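Local coordinates for protein voltage-sensor containing phosphatase (Ciona intestinalis, PDB 3V0D) that probably removes phosphate from membrane phosphoinositides through a PTEN-like phosphatase domain joined to a C2 domain, under the control of a voltage sensor in the full-length protein, at residues 56-60 against 61-65; 148-151 against 152-156; 274-278 against 279-283. The protein carries 1 engineered substitution. All coordinates share one frame; numbering follows the deposited sequence.

In the fold
The three contacts follow one another along the chain, neither nesting nor crossing, and each is local, joining residues a few positions apart. Contact 1 ends helix 52-62 of the tensin-type phosphatase domain, where the chain turns off toward strand 67-73. Contact 2 begins helix 150-161 of the same domain, beside helices 131-143 and 176-191; its centre lies about 29 Å from that of contact 1. Contact 3 belongs to the C2 domain, closing a turn in the loop between the antiparallel strands 269-276 and 290-295. Contact 3 lies across the chain's centre from the other two, about 47 Å from contact 1 and 34 Å from contact 2, centre to centre.

Contact 1: residues 56-60 against 61-65; sequences SRFFK and TKHPD
R57, F58 and F59 offer their carbonyls to T61, K62 and H63 in the last i-to-i+4 bonds of a helix, with H63 N to F59 O at 2.9 Å and H63 the first residue to leave helical angles. R57 O takes two donors, which reach it from opposite faces of its plane: T61 N, and T61 OG1 at 2.7 Å. The hydroxyl is placed for this by a chi1 of -59°, which sets OG1 beside its own backbone N. A water accepts from R57 NH2 and donates to T61 OG1, while the guanidinium also pairs with E54. K62 CG, anti to its carbonyl carbon (chi1 -62°), lies over one face of the F58 ring, 4.1 Å from the centroid, a CH-pi contact; the ammonium goes on to a salt bridge with D21. F58 CE2 meets the H63 imidazole at its edge, and F59 CD1 lies 4.1 Å from H63 CD2. P64 CB packs on K60 O. F58 packs on strands 23-25 and 27-29, the latter at the edge of the mixed sheet, and F59 on strands 34-41 and 121-125 of that sheet, while H63 touches V121 and bonds to Y29.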
loop_
_atom_site.group_PDB
_atom_site.type_symbol
_atom_site.label_atom_id
_atom_site.label_comp_id
_atom_site.label_asym_id
_atom_site.label_seq_id
_atom_site.Cartn_x
_atom_site.Cartn_y
_atom_site.Cartn_z
ATOM N N SER A 56 5.692 9.135 -24.064
ATOM C CA SER A 56 6.102 10.534 -24.089
ATOM C C SER A 56 5.475 11.271 -25.281
ATOM O O SER A 56 5.015 12.411 -25.135
ATOM C CB SER A 56 7.600 10.703 -24.008
ATOM O OG SER A 56 8.192 10.024 -25.077
ATOM N N ARG A 57 5.402 10.607 -26.438
ATOM C CA ARG A 57 4.681 11.161 -27.589
ATOM C C ARG A 57 3.213 11.458 -27.265
ATOM O O ARG A 57 2.681 12.487 -27.662
ATOM C CB ARG A 57 4.798 10.226 -28.807
ATOM C CG ARG A 57 4.230 10.793 -30.109
ATOM C CD ARG A 57 4.532 9.894 -31.297
ATOM N NE ARG A 57 3.746 8.660 -31.329
ATOM C CZ ARG A 57 2.530 8.555 -31.870
ATOM N NH1 ARG A 57 1.902 7.381 -31.874
ATOM N NH2 ARG A 57 1.939 9.619 -32.411
ATOM N N PHE A 58 2.558 10.539 -26.554
ATOM C CA PHE A 58 1.176 10.736 -26.155
ATOM C C PHE A 58 0.998 12.041 -25.384
ATOM O O PHE A 58 0.121 12.845 -25.694
ATOM C CB PHE A 58 0.713 9.535 -25.311
ATOM C CG PHE A 58 -0.708 9.644 -24.800
ATOM C CD1 PHE A 58 -1.764 9.073 -25.518
ATOM C CD2 PHE A 58 -1.001 10.336 -23.613
ATOM C CE1 PHE A 58 -3.071 9.177 -25.050
ATOM C CE2 PHE A 58 -2.316 10.459 -23.150
ATOM C CZ PHE A 58 -3.355 9.878 -23.870
ATOM N N PHE A 59 1.816 12.236 -24.357
ATOM C CA PHE A 59 1.665 13.425 -23.520
ATOM C C PHE A 59 2.008 14.725 -24.222
ATOM O O PHE A 59 1.294 15.717 -24.087
ATOM C CB PHE A 59 2.403 13.233 -22.192
ATOM C CG PHE A 59 1.644 12.324 -21.290
ATOM C CD1 PHE A 59 0.522 12.814 -20.614
ATOM C CD2 PHE A 59 1.980 10.979 -21.163
ATOM C CE1 PHE A 59 -0.256 11.983 -19.843
ATOM C CE2 PHE A 59 1.202 10.137 -20.391
ATOM C CZ PHE A 59 0.078 10.641 -19.721
ATOM N N LYS A 60 3.072 14.699 -25.012
ATOM C CA LYS A 60 3.460 15.884 -25.764
ATOM C C LYS A 60 2.411 16.263 -26.813
ATOM O O LYS A 60 2.230 17.453 -27.114
ATOM C CB LYS A 60 4.809 15.650 -26.422
ATOM C CG LYS A 60 5.924 15.609 -25.408
ATOM C CD LYS A 60 7.248 15.373 -26.072
ATOM C CE LYS A 60 8.322 15.053 -25.055
ATOM N NZ LYS A 60 9.356 14.162 -25.679
ATOM N N THR A 61 1.719 15.263 -27.358
ATOM C CA THR A 61 0.707 15.464 -28.402
ATOM C C THR A 61 -0.640 15.883 -27.829
ATOM O O THR A 61 -1.267 16.824 -28.325
ATOM C CB THR A 61 0.513 14.168 -29.244
ATOM O OG1 THR A 61 1.758 13.815 -29.850
ATOM C CG2 THR A 61 -0.559 14.354 -30.351
ATOM N N LYS A 62 -1.079 15.180 -26.790
ATOM C CA LYS A 62 -2.423 15.343 -26.256
ATOM C C LYS A 62 -2.536 16.390 -25.157
ATOM O O LYS A 62 -3.623 16.956 -24.931
ATOM C CB LYS A 62 -2.954 14.009 -25.728
ATOM C CG LYS A 62 -3.094 12.892 -26.757
ATOM C CD LYS A 62 -4.231 13.129 -27.698
ATOM C CE LYS A 62 -4.580 11.863 -28.464
ATOM N NZ LYS A 62 -5.656 12.170 -29.440
ATOM N N HIS A 63 -1.437 16.620 -24.439
ATOM C CA HIS A 63 -1.459 17.531 -23.300
ATOM C C HIS A 63 -0.213 18.418 -23.296
ATOM O O HIS A 63 0.461 18.537 -22.264
ATOM C CB HIS A 63 -1.569 16.741 -21.985
ATOM C CG HIS A 63 -2.787 15.877 -21.901
ATOM N ND1 HIS A 63 -4.049 16.392 -21.685
ATOM C CD2 HIS A 63 -2.940 14.536 -22.038
ATOM C CE1 HIS A 63 -4.922 15.397 -21.662
ATOM N NE2 HIS A 63 -4.277 14.262 -21.883
ATOM N N PRO A 64 0.114 19.035 -24.456
ATOM C CA PRO A 64 1.394 19.745 -24.529
ATOM C C PRO A 64 1.550 20.806 -23.441
ATOM O O PRO A 64 0.659 21.649 -23.228
ATOM C CB PRO A 64 1.373 20.400 -25.931
ATOM C CG PRO A 64 -0.054 20.445 -26.302
ATOM C CD PRO A 64 -0.659 19.213 -25.694
ATOM N N ASP A 65 2.672 20.718 -22.728
ATOM C CA ASP A 65 3.016 21.641 -21.638
ATOM C C ASP A 65 2.012 21.660 -20.498
ATOM O O ASP A 65 2.020 22.580 -19.674
ATOM C CB ASP A 65 3.231 23.074 -22.148
ATOM C CG ASP A 65 4.335 23.174 -23.159
ATOM O OD1 ASP A 65 5.438 22.624 -22.935
ATOM O OD2 ASP A 65 4.088 23.826 -24.186
HETATM O O HOH W 1 1.961 12.435 -32.272
#

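Contact 2: residues 148-151 against 152-156; sequences DTAK and EALEY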
loop_
_atom_site.group_PDB
_atom_site.type_symbol
_atom_site.label_atom_id
_atom_site.label_comp_id
_atom_site.label_asym_id
_atom_site.label_seq_id
_atom_site.Cartn_x
_atom_site.Cartn_y
_atom_site.Cartn_z
ATOM N N ASP A 148 -16.028 11.760 -0.770
ATOM C CA ASP A 148 -15.894 12.114 0.638
ATOM C C ASP A 148 -15.304 10.978 1.477
ATOM O O ASP A 148 -14.871 11.207 2.608
ATOM C CB ASP A 148 -17.298 12.410 1.253
ATOM C CG ASP A 148 -18.002 13.622 0.664
ATOM O OD1 ASP A 148 -19.260 13.603 0.613
ATOM O OD2 ASP A 148 -17.330 14.615 0.314
ATOM N N THR A 149 -15.362 9.748 0.949
ATOM C CA THR A 149 -14.906 8.560 1.689
ATOM C C THR A 149 -13.876 7.801 0.872
ATOM O O THR A 149 -13.959 7.717 -0.367
ATOM C CB THR A 149 -16.062 7.607 2.060
ATOM O OG1 THR A 149 -16.581 6.948 0.887
ATOM C CG2 THR A 149 -17.171 8.351 2.805
ATOM N N ALA A 150 -12.894 7.234 1.573
ATOM C CA ALA A 150 -11.897 6.382 0.930
ATOM C C ALA A 150 -12.555 5.236 0.188
ATOM O O ALA A 150 -12.146 4.909 -0.924
ATOM C CB ALA A 150 -10.899 5.866 1.953
ATOM N N LYS A 151 -13.588 4.622 0.783
ATOM C CA LYS A 151 -14.235 3.499 0.131
ATOM C C LYS A 151 -14.748 3.871 -1.260
ATOM O O LYS A 151 -14.538 3.130 -2.220
ATOM C CB LYS A 151 -15.370 2.979 1.001
ATOM C CG LYS A 151 -16.045 1.727 0.477
ATOM C CD LYS A 151 -17.271 1.374 1.315
ATOM C CE LYS A 151 -17.954 0.103 0.810
ATOM N NZ LYS A 151 -18.646 0.250 -0.517
ATOM N N GLU A 152 -15.448 5.003 -1.366
ATOM C CA GLU A 152 -15.996 5.403 -2.649
ATOM C C GLU A 152 -14.881 5.740 -3.631
ATOM O O GLU A 152 -14.983 5.404 -4.813
ATOM C CB GLU A 152 -16.945 6.575 -2.507
ATOM C CG GLU A 152 -18.252 6.184 -1.906
ATOM C CD GLU A 152 -19.035 7.401 -1.518
ATOM O OE1 GLU A 152 -18.626 8.063 -0.539
ATOM O OE2 GLU A 152 -20.045 7.720 -2.183
ATOM N N ALA A 153 -13.828 6.422 -3.177
ATOM C CA ALA A 153 -12.750 6.780 -4.085
ATOM C C ALA A 153 -12.052 5.522 -4.606
ATOM O O ALA A 153 -11.786 5.399 -5.815
ATOM C CB ALA A 153 -11.761 7.686 -3.397
ATOM N N LEU A 154 -11.787 4.562 -3.706
ATOM C CA LEU A 154 -11.143 3.297 -4.074
ATOM C C LEU A 154 -12.006 2.521 -5.051
ATOM O O LEU A 154 -11.507 1.988 -6.030
ATOM C CB LEU A 154 -10.904 2.456 -2.815
ATOM C CG LEU A 154 -9.726 2.943 -1.982
ATOM C CD1 LEU A 154 -9.838 2.444 -0.555
ATOM C CD2 LEU A 154 -8.423 2.459 -2.621
ATOM N N GLU A 155 -13.305 2.430 -4.785
ATOM C CA GLU A 155 -14.186 1.693 -5.669
ATOM C C GLU A 155 -14.276 2.371 -7.015
ATOM O O GLU A 155 -14.344 1.683 -8.028
ATOM C CB GLU A 155 -15.555 1.546 -5.039
ATOM C CG GLU A 155 -15.539 0.535 -3.927
ATOM C CD GLU A 155 -16.885 0.086 -3.452
ATOM O OE1 GLU A 155 -16.899 -0.709 -2.494
ATOM O OE2 GLU A 155 -17.912 0.496 -4.015
ATOM N N TYR A 156 -14.250 3.699 -7.061
ATOM C CA TYR A 156 -14.262 4.408 -8.336
ATOM C C TYR A 156 -12.991 4.093 -9.135
ATOM O O TYR A 156 -13.048 3.757 -10.334
ATOM C CB TYR A 156 -14.443 5.914 -8.134
ATOM C CG TYR A 156 -14.433 6.646 -9.441
ATOM C CD1 TYR A 156 -15.556 6.616 -10.275
ATOM C CD2 TYR A 156 -13.331 7.390 -9.852
ATOM C CE1 TYR A 156 -15.562 7.265 -11.497
ATOM C CE2 TYR A 156 -13.336 8.055 -11.067
ATOM C CZ TYR A 156 -14.441 7.982 -11.890
ATOM O OH TYR A 156 -14.467 8.639 -13.101
HETATM O O HOH W 2 -18.155 10.380 -1.274
HETATM O O HOH W 3 -18.855 2.798 -1.601
#
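K151 and E155 form a salt bridge one turn apart, just inside a helix whose N terminus is closed by T149 as the N-cap. T149 and E152 serve each other there. T149 OG1 accepts from E152 N at 3.2 Å, and the same hydroxyl gives its proton to E152 OE1 at 2.7 Å, arriving on the anti lone pair of that oxygen. The T149 chi1 of 70° holds OG1 between the backbone N and the carbonyl carbon, so that one atom can take the backbone N-H and still reach the carboxylate. E152 runs extended beyond CG alongside the T149 hydroxyl, with CG 3.3 Å from T149 OG1. A negative carboxylate here would probably interact favourably with the positive end of the helix dipole.

K151 runs out extended and bends only at its last torsion, chi4 -70°, which turns NZ toward E155. The ammonium meets E155 OE1 from above the carboxylate plane, 48° out of it, while the aliphatic part of E155 lies against the K151 carbonyl. Both residues are on the outer side of the helix. The inner side carries A150, A153 and L154, where A150 CB meets L154 CD1 at 4.4 Å. A150 packs on V182 of helix 176-191, L154 on I179 and V182 of that helix and on S138, and A153 on S138 and L142 of helix 131-143. A150 N is itself taken by E186, a second acidic partner for the first turn. Beneath the side chains, A153 N reaches T149 O in its carbonyl plane. A water joins D148 N to E152 OE1, accepting from the first and donating to the second.

Contact 3: residues 274-278 against 279-283; sequences FMSTS and KSLPR
R283 meets S276 through a water held in the plane of its guanidinium, at the edge: R283 NE donates to this water at 2.7 Å, and the water donates in turn to S276 O at 3.1 Å. The arginine chain is extended beyond CB, and NH1 is taken by N287. Further back on strand 269-276, the ring of F274 stacks on F290 of the neighbouring strand 290-295.

At the end of the strand the chain enters two small turns. S276 OG accepts from S278 N at 2.9 Å, making an ST turn, and also bonds to D222. With chi1 at 174°, the S276 hydroxyl stands beside its own carbonyl carbon, where it can receive the N-H two residues on. A type I beta turn follows from S278 to L281; its closing bond, L281 N to S278 O, is long and weak at 3.5 Å, although nearly straight. S278 OG reinforces it by accepting from S280 N at 3.0 Å, with an N-H...O angle of 157°.

The apolar component comes from L281, whose CD2 branch rests 3.8 Å from S276 CB and close to its OG. This leucine is buried, with P289 and Y323 also against it, whereas K279 and S280 at the corner of the turn are exposed.

Two serine hydroxyls thus each take a backbone N-H at and just past the end of strand 269-276. The chemistry implies a C2-domain loop in which side-chain-to-backbone bonds and the packing of buried L281 accompany a weak turn bond, with water relaying the link from R283 to the strand end.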
loop_
_atom_site.group_PDB
_atom_site.type_symbol
_atom_site.label_atom_id
_atom_site.label_comp_id
_atom_site.label_asym_id
_atom_site.label_seq_id
_atom_site.Cartn_x
_atom_site.Cartn_y
_atom_site.Cartn_z
ATOM N N PHE A 274 5.655 -11.261 8.889
ATOM C CA PHE A 274 5.658 -12.561 9.563
ATOM C C PHE A 274 6.179 -13.590 8.592
ATOM O O PHE A 274 5.641 -13.759 7.485
ATOM C CB PHE A 274 4.260 -12.940 10.073
ATOM C CG PHE A 274 3.786 -12.042 11.151
ATOM C CD1 PHE A 274 3.235 -10.795 10.832
ATOM C CD2 PHE A 274 3.919 -12.391 12.492
ATOM C CE1 PHE A 274 2.811 -9.924 11.815
ATOM C CE2 PHE A 274 3.476 -11.507 13.506
ATOM C CZ PHE A 274 2.935 -10.258 13.144
ATOM N N MET A 275 7.236 -14.287 9.018
ATOM C CA MET A 275 7.909 -15.323 8.236
ATOM C C MET A 275 7.673 -16.677 8.879
ATOM O O MET A 275 7.358 -16.754 10.072
ATOM C CB MET A 275 9.406 -14.999 8.148
ATOM C CG MET A 275 9.680 -13.749 7.317
ATOM S SD MET A 275 11.337 -13.100 7.446
ATOM C CE MET A 275 11.252 -12.423 9.094
ATOM N N SER A 276 7.858 -17.734 8.092
ATOM C CA SER A 276 7.633 -19.068 8.608
ATOM C C SER A 276 8.635 -20.053 8.074
ATOM O O SER A 276 9.000 -20.008 6.896
ATOM C CB SER A 276 6.241 -19.535 8.204
ATOM O OG SER A 276 6.009 -20.878 8.566
ATOM N N THR A 277 9.048 -20.985 8.927
ATOM C CA THR A 277 9.847 -22.114 8.483
ATOM C C THR A 277 8.997 -23.242 7.893
ATOM O O THR A 277 9.544 -24.230 7.414
ATOM C CB THR A 277 10.674 -22.673 9.651
ATOM O OG1 THR A 277 9.789 -23.062 10.691
ATOM C CG2 THR A 277 11.687 -21.654 10.148
ATOM N N SER A 278 7.673 -23.124 7.942
ATOM C CA SER A 278 6.791 -24.171 7.443
ATOM C C SER A 278 6.719 -24.195 5.939
ATOM O O SER A 278 6.417 -23.163 5.310
ATOM C CB SER A 278 5.370 -23.981 7.962
ATOM O OG SER A 278 4.493 -24.893 7.301
ATOM N N LYS A 279 6.918 -25.391 5.373
ATOM C CA LYS A 279 6.752 -25.633 3.927
ATOM C C LYS A 279 5.278 -25.758 3.489
ATOM O O LYS A 279 4.997 -25.973 2.303
ATOM C CB LYS A 279 7.576 -26.851 3.492
ATOM C CG LYS A 279 9.070 -26.691 3.722
ATOM C CD LYS A 279 9.648 -25.447 3.044
ATOM C CE LYS A 279 11.133 -25.639 2.679
ATOM N NZ LYS A 279 12.048 -25.691 3.866
ATOM N N SER A 280 4.350 -25.623 4.432
ATOM C CA SER A 280 2.908 -25.698 4.172
ATOM C C SER A 280 2.234 -24.350 4.326
ATOM O O SER A 280 1.014 -24.253 4.283
ATOM C CB SER A 280 2.237 -26.689 5.130
ATOM O OG SER A 280 2.613 -28.022 4.840
ATOM N N LEU A 281 3.005 -23.291 4.546
ATOM C CA LEU A 281 2.405 -21.977 4.647
ATOM C C LEU A 281 2.923 -21.146 3.456
ATOM O O LEU A 281 4.072 -20.725 3.447
ATOM C CB LEU A 281 2.745 -21.364 6.002
ATOM C CG LEU A 281 2.069 -20.020 6.284
ATOM C CD1 LEU A 281 0.549 -20.114 6.187
ATOM C CD2 LEU A 281 2.469 -19.497 7.641
ATOM N N PRO A 282 2.078 -20.915 2.436
ATOM C CA PRO A 282 2.585 -20.211 1.251
ATOM C C PRO A 282 3.021 -18.767 1.556
ATOM O O PRO A 282 2.506 -18.109 2.460
ATOM C CB PRO A 282 1.381 -20.207 0.300
ATOM C CG PRO A 282 0.565 -21.411 0.739
ATOM C CD PRO A 282 0.704 -21.403 2.241
ATOM N N ARG A 283 3.959 -18.279 0.763
ATOM C CA ARG A 283 4.265 -16.856 0.731
ATOM C C ARG A 283 3.399 -16.145 -0.296
ATOM O O ARG A 283 3.098 -16.696 -1.353
ATOM C CB ARG A 283 5.736 -16.641 0.408
ATOM C CG ARG A 283 6.690 -17.308 1.368
ATOM C CD ARG A 283 8.136 -17.060 0.976
ATOM N NE ARG A 283 9.021 -17.821 1.849
ATOM C CZ ARG A 283 10.352 -17.783 1.826
ATOM N NH1 ARG A 283 10.994 -17.003 0.960
ATOM N NH2 ARG A 283 11.043 -18.538 2.676
HETATM O O HOH W 4 8.203 -19.194 3.985
HETATM O O HOH W 5 6.251 -20.378 4.893
#